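Glutathione S-transferase (Pseudomonas fluorescens, PDB 3M3M) binds glutathione and probably catalyses its transfer to electrophilic substrates, as other members of the glutathione S-transferase family do. Local coordinates at residues A[72-77]-A[95-100]; A[102-107]-A[136-141]; A[149-154]-A[159-164]; A[155-160]-A[192-197]. All coordinates share one frame; numbering follows the deposited sequence.

Contact 1: A[72-77]-A[95-100]; sequences ILNFLA and QWQFFE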
loop_
_atom_site.group_PDB
_atom_site.type_symbol
_atom_site.label_atom_id
_atom_site.label_comp_id
_atom_site.label_asym_id
_atom_site.label_seq_id
_atom_site.Cartn_x
_atom_site.Cartn_y
_atom_site.Cartn_z
ATOM N N ILE A 72 -8.573 2.357 -5.905
ATOM C CA ILE A 72 -8.356 1.281 -6.921
ATOM C C ILE A 72 -8.518 -0.114 -6.301
ATOM O O ILE A 72 -9.180 -0.989 -6.903
ATOM C CB ILE A 72 -6.963 1.452 -7.619
ATOM C CG1 ILE A 72 -6.915 2.789 -8.409
ATOM C CG2 ILE A 72 -6.723 0.178 -8.550
ATOM C CD1 ILE A 72 -5.415 3.188 -8.653
ATOM N N LEU A 73 -8.023 -0.352 -5.087
ATOM C CA LEU A 73 -8.252 -1.619 -4.420
ATOM C C LEU A 73 -9.753 -1.877 -4.279
ATOM O O LEU A 73 -10.227 -3.016 -4.500
ATOM C CB LEU A 73 -7.597 -1.659 -3.031
ATOM C CG LEU A 73 -6.048 -1.656 -2.999
ATOM C CD1 LEU A 73 -5.569 -1.605 -1.530
ATOM C CD2 LEU A 73 -5.578 -2.983 -3.721
ATOM N N ASN A 74 -10.513 -0.841 -3.857
ATOM C CA ASN A 74 -11.988 -1.083 -3.754
ATOM C C ASN A 74 -12.633 -1.471 -5.098
ATOM O O ASN A 74 -13.554 -2.370 -5.104
ATOM C CB ASN A 74 -12.647 0.164 -3.178
ATOM C CG ASN A 74 -12.617 0.164 -1.594
ATOM O OD1 ASN A 74 -13.502 -0.389 -0.951
ATOM N ND2 ASN A 74 -11.548 0.637 -1.014
ATOM N N PHE A 75 -12.259 -0.771 -6.178
ATOM C CA PHE A 75 -12.846 -1.074 -7.506
ATOM C C PHE A 75 -12.505 -2.541 -7.887
ATOM O O PHE A 75 -13.410 -3.284 -8.340
ATOM C CB PHE A 75 -12.213 -0.180 -8.508
ATOM C CG PHE A 75 -12.634 -0.411 -9.869
ATOM C CD1 PHE A 75 -13.937 -0.042 -10.259
ATOM C CD2 PHE A 75 -11.761 -1.070 -10.817
ATOM C CE1 PHE A 75 -14.365 -0.229 -11.628
ATOM C CE2 PHE A 75 -12.221 -1.245 -12.175
ATOM C CZ PHE A 75 -13.527 -0.896 -12.513
ATOM N N LEU A 76 -11.229 -2.939 -7.716
ATOM C CA LEU A 76 -10.830 -4.320 -8.158
ATOM C C LEU A 76 -11.456 -5.398 -7.312
ATOM O O LEU A 76 -11.813 -6.515 -7.808
ATOM C CB LEU A 76 -9.283 -4.475 -8.141
ATOM C CG LEU A 76 -8.603 -3.572 -9.152
ATOM C CD1 LEU A 76 -7.044 -3.562 -9.020
ATOM C CD2 LEU A 76 -9.030 -3.923 -10.608
ATOM N N ALA A 77 -11.620 -5.130 -6.037
ATOM C CA ALA A 77 -12.023 -6.173 -5.035
ATOM C C ALA A 77 -13.553 -6.328 -4.922
ATOM O O ALA A 77 -14.063 -7.231 -4.230
ATOM C CB ALA A 77 -11.468 -5.853 -3.622
ATOM N N GLN A 95 -12.081 1.708 7.345
ATOM C CA GLN A 95 -11.434 2.356 8.501
ATOM C C GLN A 95 -9.929 2.104 8.422
ATOM O O GLN A 95 -9.167 3.021 8.582
ATOM C CB GLN A 95 -12.042 1.716 9.777
ATOM C CG GLN A 95 -11.344 2.070 11.034
ATOM C CD GLN A 95 -11.869 1.165 12.139
ATOM O OE1 GLN A 95 -12.943 1.396 12.715
ATOM N NE2 GLN A 95 -11.104 0.078 12.418
ATOM N N TRP A 96 -9.511 0.839 8.272
ATOM C CA TRP A 96 -8.102 0.565 8.219
ATOM C C TRP A 96 -7.429 1.256 6.987
ATOM O O TRP A 96 -6.277 1.637 7.084
ATOM C CB TRP A 96 -7.859 -0.981 8.200
ATOM C CG TRP A 96 -8.090 -1.546 9.535
ATOM C CD1 TRP A 96 -9.207 -2.252 9.911
ATOM C CD2 TRP A 96 -7.329 -1.307 10.716
ATOM N NE1 TRP A 96 -9.186 -2.522 11.269
ATOM C CE2 TRP A 96 -8.013 -1.995 11.786
ATOM C CE3 TRP A 96 -6.088 -0.660 10.977
ATOM C CZ2 TRP A 96 -7.543 -1.987 13.100
ATOM C CZ3 TRP A 96 -5.628 -0.655 12.326
ATOM C CH2 TRP A 96 -6.359 -1.344 13.348
ATOM N N GLN A 97 -8.133 1.331 5.877
ATOM C CA GLN A 97 -7.558 2.043 4.715
ATOM C C GLN A 97 -7.399 3.576 4.943
ATOM O O GLN A 97 -6.371 4.099 4.498
ATOM C CB GLN A 97 -8.365 1.783 3.470
ATOM C CG GLN A 97 -8.335 0.249 3.003
ATOM C CD GLN A 97 -8.978 0.118 1.683
ATOM O OE1 GLN A 97 -10.105 0.603 1.494
ATOM N NE2 GLN A 97 -8.267 -0.512 0.733
ATOM N N PHE A 98 -8.372 4.284 5.532
ATOM C CA PHE A 98 -8.168 5.709 5.789
ATOM C C PHE A 98 -7.082 5.844 6.838
ATOM O O PHE A 98 -6.273 6.771 6.767
ATOM C CB PHE A 98 -9.527 6.307 6.207
ATOM C CG PHE A 98 -10.456 6.440 5.045
ATOM C CD1 PHE A 98 -10.115 7.322 4.027
ATOM C CD2 PHE A 98 -11.659 5.714 4.965
ATOM C CE1 PHE A 98 -10.958 7.472 2.901
ATOM C CE2 PHE A 98 -12.501 5.826 3.891
ATOM C CZ PHE A 98 -12.142 6.716 2.832
ATOM N N PHE A 99 -7.101 4.974 7.872
ATOM C CA PHE A 99 -6.025 4.989 8.859
ATOM C C PHE A 99 -4.671 4.818 8.185
ATOM O O PHE A 99 -3.695 5.497 8.509
ATOM C CB PHE A 99 -6.242 3.802 9.850
ATOM C CG PHE A 99 -4.993 3.373 10.652
ATOM C CD1 PHE A 99 -4.671 3.937 11.896
ATOM C CD2 PHE A 99 -4.163 2.295 10.126
ATOM C CE1 PHE A 99 -3.478 3.492 12.623
ATOM C CE2 PHE A 99 -3.066 1.836 10.877
ATOM C CZ PHE A 99 -2.728 2.404 12.072
ATOM N N GLU A 100 -4.632 3.944 7.172
ATOM C CA GLU A 100 -3.314 3.752 6.482
ATOM C C GLU A 100 -2.826 5.037 5.740
ATOM O O GLU A 100 -1.593 5.429 5.868
ATOM C CB GLU A 100 -3.407 2.605 5.455
ATOM C CG GLU A 100 -2.073 2.374 4.707
ATOM C CD GLU A 100 -2.024 3.028 3.301
ATOM O OE1 GLU A 100 -3.075 3.323 2.720
ATOM O OE2 GLU A 100 -0.934 3.114 2.729
#
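The interface between the thioredoxin-like N-terminal domain and the all-helical C-terminal domain of the glutathione transferase fold is bridged here by two side-chain amides, Asn74 on helix 69-77 and Gln97 on helix 87-117. Asn74 ND2 donates to Gln97 OE1 at 2.9 Å, meeting that oxygen in its carbonyl plane on a lone pair, although the N-H is bent to 144°. The acceptor lies close to the plane of the Asn74 amide, yet the two amide planes are turned 55° apart, and the side chains come at each other from opposite directions. Glutamine suits the longer span: the closest pair of CA atoms, Leu73 CA and Gln97 CA, is 9.9 Å apart, and the Gln97 chain, extended beyond CG (chi2 -172°), reaches across. The amide's other atom, Gln97 NE2, lies 3.7 Å from Leu73 CD1, so one amide serves a polar and an apolar neighbour. A second acceptor for Asn74 ND2 is the carbonyl oxygen of Asn70 one turn earlier, while Gln97 NE2 makes a weak hydrogen bond to Ile159 O. Helix 159-168 thus closes one flank through Ile159, which touches Asn74, and helix 13-24 packs on Leu73 through Ile18 and Met21.

Contact 2: A[102-107]-A[136-141]; sequences YSHEPY and YKALDV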
loop_
_atom_site.group_PDB
_atom_site.type_symbol
_atom_site.label_atom_id
_atom_site.label_comp_id
_atom_site.label_asym_id
_atom_site.label_seq_id
_atom_site.Cartn_x
_atom_site.Cartn_y
_atom_site.Cartn_z
ATOM N N TYR A 102 -3.680 8.169 6.577
ATOM C CA TYR A 102 -3.578 9.372 7.439
ATOM C C TYR A 102 -2.490 9.179 8.525
ATOM O O TYR A 102 -1.679 10.076 8.816
ATOM C CB TYR A 102 -4.950 9.668 8.104
ATOM C CG TYR A 102 -4.892 11.048 8.721
ATOM C CD1 TYR A 102 -5.147 12.153 7.919
ATOM C CD2 TYR A 102 -4.503 11.235 10.063
ATOM C CE1 TYR A 102 -5.038 13.475 8.399
ATOM C CE2 TYR A 102 -4.415 12.570 10.564
ATOM C CZ TYR A 102 -4.707 13.654 9.705
ATOM O OH TYR A 102 -4.563 14.970 10.177
ATOM N N SER A 103 -2.436 7.973 9.079
ATOM C CA SER A 103 -1.663 7.686 10.288
ATOM C C SER A 103 -0.435 6.822 10.078
ATOM O O SER A 103 0.316 6.652 11.008
ATOM C CB SER A 103 -2.600 6.992 11.328
ATOM O OG SER A 103 -3.559 7.990 11.806
ATOM N N HIS A 104 -0.260 6.199 8.925
ATOM C CA HIS A 104 0.755 5.166 8.703
ATOM C C HIS A 104 1.652 5.527 7.486
ATOM O O HIS A 104 2.800 5.824 7.650
ATOM C CB HIS A 104 0.017 3.846 8.474
ATOM C CG HIS A 104 0.873 2.649 8.226
ATOM N ND1 HIS A 104 1.286 2.283 6.968
ATOM C CD2 HIS A 104 1.325 1.699 9.063
ATOM C CE1 HIS A 104 1.986 1.174 7.048
ATOM N NE2 HIS A 104 2.042 0.810 8.309
ATOM N N GLU A 105 1.043 5.563 6.300
ATOM C CA GLU A 105 1.820 5.858 5.088
ATOM C C GLU A 105 2.781 7.110 5.224
ATOM O O GLU A 105 3.972 7.027 4.910
ATOM C CB GLU A 105 0.880 5.904 3.818
ATOM C CG GLU A 105 1.605 5.664 2.503
ATOM C CD GLU A 105 2.196 6.879 1.881
ATOM O OE1 GLU A 105 2.317 7.959 2.569
ATOM O OE2 GLU A 105 2.617 6.799 0.670
ATOM N N PRO A 106 2.296 8.282 5.731
ATOM C CA PRO A 106 3.206 9.434 5.735
ATOM C C PRO A 106 4.397 9.256 6.647
ATOM O O PRO A 106 5.331 10.086 6.544
ATOM C CB PRO A 106 2.333 10.540 6.358
ATOM C CG PRO A 106 0.880 10.160 5.958
ATOM C CD PRO A 106 0.943 8.657 6.185
ATOM N N TYR A 107 4.390 8.255 7.523
ATOM C CA TYR A 107 5.552 8.036 8.436
ATOM C C TYR A 107 6.387 6.857 7.914
ATOM O O TYR A 107 7.579 6.957 7.795
ATOM C CB TYR A 107 5.058 7.777 9.885
ATOM C CG TYR A 107 4.075 8.917 10.235
ATOM C CD1 TYR A 107 4.489 10.218 10.126
ATOM C CD2 TYR A 107 2.731 8.671 10.494
ATOM C CE1 TYR A 107 3.635 11.329 10.381
ATOM C CE2 TYR A 107 1.843 9.749 10.716
ATOM C CZ TYR A 107 2.314 11.075 10.644
ATOM O OH TYR A 107 1.483 12.197 10.848
ATOM N N TYR A 136 5.796 4.365 14.607
ATOM C CA TYR A 136 5.696 3.348 15.643
ATOM C C TYR A 136 4.313 3.398 16.329
ATOM O O TYR A 136 3.788 2.415 16.714
ATOM C CB TYR A 136 6.833 3.522 16.656
ATOM C CG TYR A 136 8.132 2.844 16.265
ATOM C CD1 TYR A 136 8.173 1.510 15.872
ATOM C CD2 TYR A 136 9.321 3.522 16.313
ATOM C CE1 TYR A 136 9.396 0.886 15.532
ATOM C CE2 TYR A 136 10.505 2.906 15.969
ATOM C CZ TYR A 136 10.538 1.596 15.590
ATOM O OH TYR A 136 11.729 1.051 15.254
ATOM N N LYS A 137 3.787 4.577 16.532
ATOM C CA LYS A 137 2.451 4.703 17.103
ATOM C C LYS A 137 1.432 3.943 16.242
ATOM O O LYS A 137 0.545 3.292 16.722
ATOM C CB LYS A 137 2.073 6.188 17.248
ATOM C CG LYS A 137 0.670 6.466 17.792
ATOM C CD LYS A 137 0.475 8.045 17.920
ATOM C CE LYS A 137 -0.915 8.496 18.401
ATOM N NZ LYS A 137 -2.085 7.780 17.649
ATOM N N ALA A 138 1.537 4.096 14.905
ATOM C CA ALA A 138 0.619 3.350 14.003
ATOM C C ALA A 138 0.878 1.829 14.077
ATOM O O ALA A 138 -0.071 1.028 14.084
ATOM C CB ALA A 138 0.824 3.863 12.533
ATOM N N LEU A 139 2.155 1.411 14.100
ATOM C CA LEU A 139 2.430 -0.039 14.206
ATOM C C LEU A 139 1.908 -0.595 15.548
ATOM O O LEU A 139 1.373 -1.715 15.559
ATOM C CB LEU A 139 3.957 -0.282 14.078
ATOM C CG LEU A 139 4.555 0.168 12.705
ATOM C CD1 LEU A 139 6.142 0.104 12.763
ATOM C CD2 LEU A 139 4.010 -0.787 11.609
ATOM N N ASP A 140 1.905 0.267 16.588
ATOM C CA ASP A 140 1.346 -0.173 17.845
ATOM C C ASP A 140 -0.136 -0.437 17.759
ATOM O O ASP A 140 -0.649 -1.438 18.285
ATOM C CB ASP A 140 1.561 0.879 18.963
ATOM C CG ASP A 140 2.997 1.017 19.412
ATOM O OD1 ASP A 140 3.878 0.134 19.110
ATOM O OD2 ASP A 140 3.280 2.099 19.999
ATOM N N VAL A 141 -0.873 0.422 17.045
ATOM C CA VAL A 141 -2.310 0.131 16.798
ATOM C C VAL A 141 -2.563 -1.222 16.092
ATOM O O VAL A 141 -3.457 -2.008 16.481
ATOM C CB VAL A 141 -2.947 1.288 15.968
ATOM C CG1 VAL A 141 -4.407 0.931 15.602
ATOM C CG2 VAL A 141 -2.868 2.641 16.792
#
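Apolar packing carries this contact, and Ala138 lies at its middle. Its methyl group points to the other helix: Ala138 CB sits 4.0 Å from His104 CA, where the backbones come nearest, with His104 CA and Ala138 CA only 5.6 Å apart. Closer still is a backbone carbonyl oxygen set against the methyl, Ser103 O lying 3.2 Å from Ala138 CB. A side chain as small as alanine suits so close an approach. The imidazole of His104 offers its edge: Ala138 CB lies near the ring plane, 4.1 Å from His104 CD2, and Leu139 CD2 also lies near that plane, 4.2 Å from His104 NE2. The ring is brought there by a first torsion of 180°, which sets CG opposite the backbone N, and the Leu139 and His104 side chains cross at about a right angle.

The two helices, 87-117 and 125-146, follow each other in the helical C-terminal domain of the transferase fold, and their short segments run at 133° with axes 8.8 Å apart. Helix 87-117 is irregular here, with a wider pi-type turn at 102-104 and a kink at Pro106 and Tyr107, where the regular bonding to the turn before lapses; the proline has no N-H to give, and Tyr107 N bonds to His104 O, three residues back.

Among polar atoms, His104 NE2 has a weak hydrogen bond to Thr168 OG1 of helix 159-168, and its side chain is about 4 Å from that of the glutathione-binding Tyr167. Phe99 packs on Ala138, and Leu164 on His104.

Contact 3: A[149-154]-A[159-164]; sequences TPYLVG and IADIAL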
loop_
_atom_site.group_PDB
_atom_site.type_symbol
_atom_site.label_atom_id
_atom_site.label_comp_id
_atom_site.label_asym_id
_atom_site.label_seq_id
_atom_site.Cartn_x
_atom_site.Cartn_y
_atom_site.Cartn_z
ATOM N N THR A 149 -6.915 -10.768 16.394
ATOM C CA THR A 149 -7.541 -11.381 15.201
ATOM C C THR A 149 -6.383 -11.607 14.201
ATOM O O THR A 149 -5.364 -10.954 14.233
ATOM C CB THR A 149 -8.635 -10.496 14.499
ATOM O OG1 THR A 149 -8.056 -9.210 14.160
ATOM C CG2 THR A 149 -9.912 -10.280 15.366
ATOM N N PRO A 150 -6.565 -12.514 13.278
ATOM C CA PRO A 150 -5.410 -12.852 12.458
ATOM C C PRO A 150 -5.265 -11.905 11.225
ATOM O O PRO A 150 -4.171 -11.835 10.629
ATOM C CB PRO A 150 -5.794 -14.247 11.901
ATOM C CG PRO A 150 -7.223 -14.297 12.002
ATOM C CD PRO A 150 -7.631 -13.532 13.195
ATOM N N TYR A 151 -6.342 -11.233 10.883
ATOM C CA TYR A 151 -6.251 -10.171 9.821
ATOM C C TYR A 151 -6.847 -8.928 10.464
ATOM O O TYR A 151 -7.326 -8.979 11.631
ATOM C CB TYR A 151 -7.050 -10.546 8.572
ATOM C CG TYR A 151 -6.386 -11.701 7.853
ATOM C CD1 TYR A 151 -5.229 -11.512 7.077
ATOM C CD2 TYR A 151 -6.901 -12.973 7.963
ATOM C CE1 TYR A 151 -4.610 -12.617 6.414
ATOM C CE2 TYR A 151 -6.266 -14.075 7.335
ATOM C CZ TYR A 151 -5.153 -13.870 6.548
ATOM O OH TYR A 151 -4.602 -14.966 5.866
ATOM N N LEU A 152 -6.736 -7.791 9.775
ATOM C CA LEU A 152 -7.189 -6.557 10.470
ATOM C C LEU A 152 -8.669 -6.563 10.697
ATOM O O LEU A 152 -9.125 -5.970 11.712
ATOM C CB LEU A 152 -6.745 -5.283 9.651
ATOM C CG LEU A 152 -5.222 -5.160 9.767
ATOM C CD1 LEU A 152 -4.816 -4.157 8.675
ATOM C CD2 LEU A 152 -4.766 -4.661 11.137
ATOM N N VAL A 153 -9.430 -7.196 9.778
ATOM C CA VAL A 153 -10.871 -7.253 9.904
ATOM C C VAL A 153 -11.241 -8.738 10.064
ATOM O O VAL A 153 -11.377 -9.464 9.063
ATOM C CB VAL A 153 -11.626 -6.588 8.730
ATOM C CG1 VAL A 153 -13.173 -6.655 8.908
ATOM C CG2 VAL A 153 -11.205 -5.027 8.553
ATOM N N GLY A 154 -11.282 -9.181 11.336
ATOM C CA GLY A 154 -11.662 -10.561 11.621
ATOM C C GLY A 154 -10.790 -11.631 11.012
ATOM O O GLY A 154 -9.554 -11.580 11.111
ATOM N N ILE A 159 -8.764 -6.078 1.552
ATOM C CA ILE A 159 -7.939 -4.992 1.020
ATOM C C ILE A 159 -7.452 -4.076 2.129
ATOM O O ILE A 159 -6.609 -3.260 1.867
ATOM C CB ILE A 159 -8.743 -4.133 -0.048
ATOM C CG1 ILE A 159 -10.095 -3.600 0.503
ATOM C CG2 ILE A 159 -9.023 -5.089 -1.274
ATOM C CD1 ILE A 159 -10.864 -2.757 -0.620
ATOM N N ALA A 160 -7.977 -4.206 3.356
ATOM C CA ALA A 160 -7.289 -3.449 4.464
ATOM C C ALA A 160 -5.910 -4.041 4.719
ATOM O O ALA A 160 -4.962 -3.298 4.944
ATOM C CB ALA A 160 -8.092 -3.546 5.784
ATOM N N ASP A 161 -5.794 -5.365 4.735
ATOM C CA ASP A 161 -4.445 -5.984 4.935
ATOM C C ASP A 161 -3.545 -5.627 3.773
ATOM O O ASP A 161 -2.388 -5.364 3.982
ATOM C CB ASP A 161 -4.647 -7.524 4.994
ATOM C CG ASP A 161 -5.608 -7.934 6.140
ATOM O OD1 ASP A 161 -5.292 -7.748 7.328
ATOM O OD2 ASP A 161 -6.695 -8.415 5.814
ATOM N N ILE A 162 -4.054 -5.744 2.539
ATOM C CA ILE A 162 -3.250 -5.431 1.346
ATOM C C ILE A 162 -2.745 -3.949 1.479
ATOM O O ILE A 162 -1.515 -3.654 1.298
ATOM C CB ILE A 162 -4.025 -5.593 0.100
ATOM C CG1 ILE A 162 -4.350 -7.123 -0.127
ATOM C CG2 ILE A 162 -3.205 -5.012 -1.112
ATOM C CD1 ILE A 162 -5.407 -7.352 -1.188
ATOM N N ALA A 163 -3.648 -3.045 1.813
ATOM C CA ALA A 163 -3.251 -1.610 1.949
ATOM C C ALA A 163 -2.100 -1.440 2.965
ATOM O O ALA A 163 -1.144 -0.638 2.768
ATOM C CB ALA A 163 -4.510 -0.794 2.343
ATOM N N LEU A 164 -2.218 -2.089 4.142
ATOM C CA LEU A 164 -1.193 -1.931 5.200
ATOM C C LEU A 164 0.055 -2.817 4.985
ATOM O O LEU A 164 1.151 -2.454 5.485
ATOM C CB LEU A 164 -1.807 -2.140 6.597
ATOM C CG LEU A 164 -2.617 -0.849 6.965
ATOM C CD1 LEU A 164 -3.680 -1.058 7.888
ATOM C CD2 LEU A 164 -1.686 0.212 7.489
HETATM O O HOH W 1 -9.034 -7.981 7.027
#
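Asp161 receives the loop 149-154 on its carboxylate: Leu152 N donates to Asp161 OD1 at 2.8 Å in a nearly straight bond (166°), on the syn lone pair, and Trp187 NE1 bonds to the same oxygen. Asp161 OD2 takes a bond from a water 2.7 Å away, which accepts from Val153 N, and another from Ser158 N. Ser158 is the N-cap of helix 159-168, so its bond to Asp161 is the aspartate half of the Ser-X-X-Asp capping box known at this helix in glutathione transferases. An asparagine here would probably leave one pair of donors, either Leu152 N and Trp187 NE1 or Ser158 N and the water, facing an NH2 instead of an acceptor. Tyr151 CB rests 3.5 Å from Asp161 OD2. Beside this centre the leucines cross, Leu152 CD1 pressed to 3.4 Å from Leu164 CD1; Ala160 CB touches both Leu152 CD1 and Val153 CG2, each at 4.4 Å. Further out, Thr149 OG1 bonds to Tyr151 O. Helix 159-168 lies against helix 87-117, Ala160 touching Trp96 and Leu164 touching His104.

Contact 4: A[155-160]-A[192-197]; sequences EHYSIA and QSHPRH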
loop_
_atom_site.group_PDB
_atom_site.type_symbol
_atom_site.label_atom_id
_atom_site.label_comp_id
_atom_site.label_asym_id
_atom_site.label_seq_id
_atom_site.Cartn_x
_atom_site.Cartn_y
_atom_site.Cartn_z
ATOM N N GLU A 155 -11.452 -12.661 10.484
ATOM C CA GLU A 155 -10.764 -13.855 10.018
ATOM C C GLU A 155 -10.526 -13.875 8.566
ATOM O O GLU A 155 -10.194 -14.981 8.040
ATOM C CB GLU A 155 -11.679 -15.113 10.344
ATOM C CG GLU A 155 -11.857 -15.361 11.814
ATOM C CD GLU A 155 -10.656 -16.132 12.403
ATOM O OE1 GLU A 155 -10.006 -16.939 11.661
ATOM O OE2 GLU A 155 -10.381 -15.983 13.621
ATOM N N HIS A 156 -10.802 -12.770 7.832
ATOM C CA HIS A 156 -10.734 -12.878 6.376
ATOM C C HIS A 156 -9.731 -11.786 5.881
ATOM O O HIS A 156 -9.878 -10.594 6.203
ATOM C CB HIS A 156 -12.100 -12.654 5.736
ATOM C CG HIS A 156 -13.095 -13.716 6.134
ATOM N ND1 HIS A 156 -13.072 -14.980 5.590
ATOM C CD2 HIS A 156 -14.021 -13.752 7.126
ATOM C CE1 HIS A 156 -14.007 -15.731 6.149
ATOM N NE2 HIS A 156 -14.595 -15.012 7.099
ATOM N N TYR A 157 -8.757 -12.253 5.086
ATOM C CA TYR A 157 -7.830 -11.361 4.367
ATOM C C TYR A 157 -8.619 -10.462 3.484
ATOM O O TYR A 157 -9.534 -10.909 2.730
ATOM C CB TYR A 157 -6.914 -12.318 3.539
ATOM C CG TYR A 157 -5.816 -11.683 2.743
ATOM C CD1 TYR A 157 -5.155 -10.508 3.174
ATOM C CD2 TYR A 157 -5.328 -12.341 1.602
ATOM C CE1 TYR A 157 -4.096 -9.973 2.386
ATOM C CE2 TYR A 157 -4.278 -11.826 0.816
ATOM C CZ TYR A 157 -3.658 -10.652 1.260
ATOM O OH TYR A 157 -2.648 -10.151 0.515
ATOM N N SER A 158 -8.305 -9.123 3.557
ATOM C CA SER A 158 -9.114 -8.134 2.790
ATOM C C SER A 158 -8.172 -7.054 2.260
ATOM O O SER A 158 -6.951 -7.042 2.551
ATOM C CB SER A 158 -10.110 -7.439 3.751
ATOM O OG SER A 158 -9.431 -6.578 4.668
ATOM N N ILE A 159 -8.764 -6.078 1.552
ATOM C CA ILE A 159 -7.939 -4.992 1.020
ATOM C C ILE A 159 -7.452 -4.076 2.129
ATOM O O ILE A 159 -6.609 -3.260 1.867
ATOM C CB ILE A 159 -8.743 -4.133 -0.048
ATOM C CG1 ILE A 159 -10.095 -3.600 0.503
ATOM C CG2 ILE A 159 -9.023 -5.089 -1.274
ATOM C CD1 ILE A 159 -10.864 -2.757 -0.620
ATOM N N ALA A 160 -7.977 -4.206 3.356
ATOM C CA ALA A 160 -7.289 -3.449 4.464
ATOM C C ALA A 160 -5.910 -4.041 4.719
ATOM O O ALA A 160 -4.962 -3.298 4.944
ATOM C CB ALA A 160 -8.092 -3.546 5.784
ATOM N N GLN A 192 1.638 -13.390 3.169
ATOM C CA GLN A 192 2.619 -13.971 2.242
ATOM C C GLN A 192 2.347 -15.453 1.918
ATOM O O GLN A 192 2.861 -15.943 0.900
ATOM C CB GLN A 192 3.999 -13.938 2.921
ATOM C CG GLN A 192 4.653 -12.668 2.800
ATOM C CD GLN A 192 5.719 -12.540 3.855
ATOM O OE1 GLN A 192 6.191 -13.593 4.343
ATOM N NE2 GLN A 192 6.126 -11.268 4.229
ATOM N N SER A 193 1.530 -16.113 2.723
ATOM C CA SER A 193 1.193 -17.491 2.503
ATOM C C SER A 193 0.040 -17.685 1.543
ATOM O O SER A 193 -0.289 -18.836 1.172
ATOM C CB SER A 193 0.892 -18.186 3.851
ATOM O OG SER A 193 -0.435 -17.905 4.294
ATOM N N HIS A 194 -0.609 -16.617 1.107
ATOM C CA HIS A 194 -1.705 -16.814 0.235
ATOM C C HIS A 194 -1.139 -17.444 -1.065
ATOM O O HIS A 194 -0.030 -17.064 -1.514
ATOM C CB HIS A 194 -2.349 -15.456 -0.150
ATOM C CG HIS A 194 -3.591 -15.642 -0.949
ATOM N ND1 HIS A 194 -3.580 -16.028 -2.289
ATOM C CD2 HIS A 194 -4.889 -15.506 -0.593
ATOM C CE1 HIS A 194 -4.827 -16.113 -2.724
ATOM N NE2 HIS A 194 -5.642 -15.778 -1.711
ATOM N N PRO A 195 -1.829 -18.466 -1.612
ATOM C CA PRO A 195 -1.198 -19.177 -2.719
ATOM C C PRO A 195 -0.938 -18.305 -3.970
ATOM O O PRO A 195 -0.058 -18.670 -4.787
ATOM C CB PRO A 195 -2.170 -20.325 -2.974
ATOM C CG PRO A 195 -3.532 -19.821 -2.418
ATOM C CD PRO A 195 -3.122 -19.040 -1.172
ATOM N N ARG A 196 -1.620 -17.159 -4.100
ATOM C CA ARG A 196 -1.445 -16.298 -5.275
ATOM C C ARG A 196 -0.653 -15.051 -4.908
ATOM O O ARG A 196 -0.528 -14.149 -5.786
ATOM C CB ARG A 196 -2.800 -15.907 -5.874
ATOM C CG ARG A 196 -3.612 -17.102 -6.393
ATOM C CD ARG A 196 -4.780 -16.616 -7.227
ATOM N NE ARG A 196 -4.302 -15.795 -8.381
ATOM C CZ ARG A 196 -3.969 -16.280 -9.576
ATOM N NH1 ARG A 196 -4.167 -17.610 -9.822
ATOM N NH2 ARG A 196 -3.489 -15.493 -10.517
ATOM N N HIS A 197 -0.049 -15.076 -3.710
ATOM C CA HIS A 197 0.742 -13.879 -3.253
ATOM C C HIS A 197 1.858 -13.615 -4.305
ATOM O O HIS A 197 2.471 -14.613 -4.870
ATOM C CB HIS A 197 1.363 -14.099 -1.904
ATOM C CG HIS A 197 2.150 -12.882 -1.430
ATOM N ND1 HIS A 197 1.503 -11.729 -1.053
ATOM C CD2 HIS A 197 3.477 -12.650 -1.274
ATOM C CE1 HIS A 197 2.400 -10.820 -0.660
ATOM N NE2 HIS A 197 3.615 -11.346 -0.815
HETATM O O HOH W 2 -1.157 -12.149 -0.372
#
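The backbones stay apart, Tyr157 CA and His194 CA being 9.2 Å from each other, with a loop leading into helix 159-168 on one side and a type I beta turn from His194 to His197 on the other. Long aromatic side chains therefore make the contact. Tyr157 reaches across with CG opposite its backbone N (chi1 -177°), and the edge of its phenol meets the imidazole, Tyr157 CD2 lying 3.9 Å from His194 CD2. The rings are oblique, their planes at 50° and their centroids 5.9 Å apart. His194 is itself held by the turn: His194 ND1 accepts from Arg196 N at 2.9 Å, nearly in the ring plane, and Pro195 CD lies over one face, toward the rim. Were His194 cut back to an alanine, Arg196 N would probably lose this acceptor and the Tyr157 edge its aromatic neighbour. At the entry to the helix, the N-cap Ser158 accepts from Ala160 N through its OG. Leu24 of helix 13-24 touches both Tyr157 and His194. A water bridges Tyr157 OH (2.6 Å) and His197 ND1 (2.8 Å), at the other end of the turn. Carbon edges thus do the packing, while Tyr157 OH and His197 ND1 share a water and His194 ND1 takes the turn's own backbone N-H.

Overall arrangement
From the N terminus, the chain passes through the thioredoxin-like domain to helix 69-77, and contact 1 closes the linker to helix 87-117, joining the two domains. Contact 2 comes next in series, closing the loop between helices 87-117 and 125-146; it meets contact 1 along helix 87-117, where Phe99 and Trp96 pack on the 136-141 segment. Contact 3 closes the short loop before helix 159-168, and contact 4 spans from that same loop to the tail after helix 182-192. Contacts 3 and 4 share Ile159 and Ala160, and their segments interleave along the chain. Ile159 also touches contact 1, so helix 159-168 links the domain interface to the C-terminal tail.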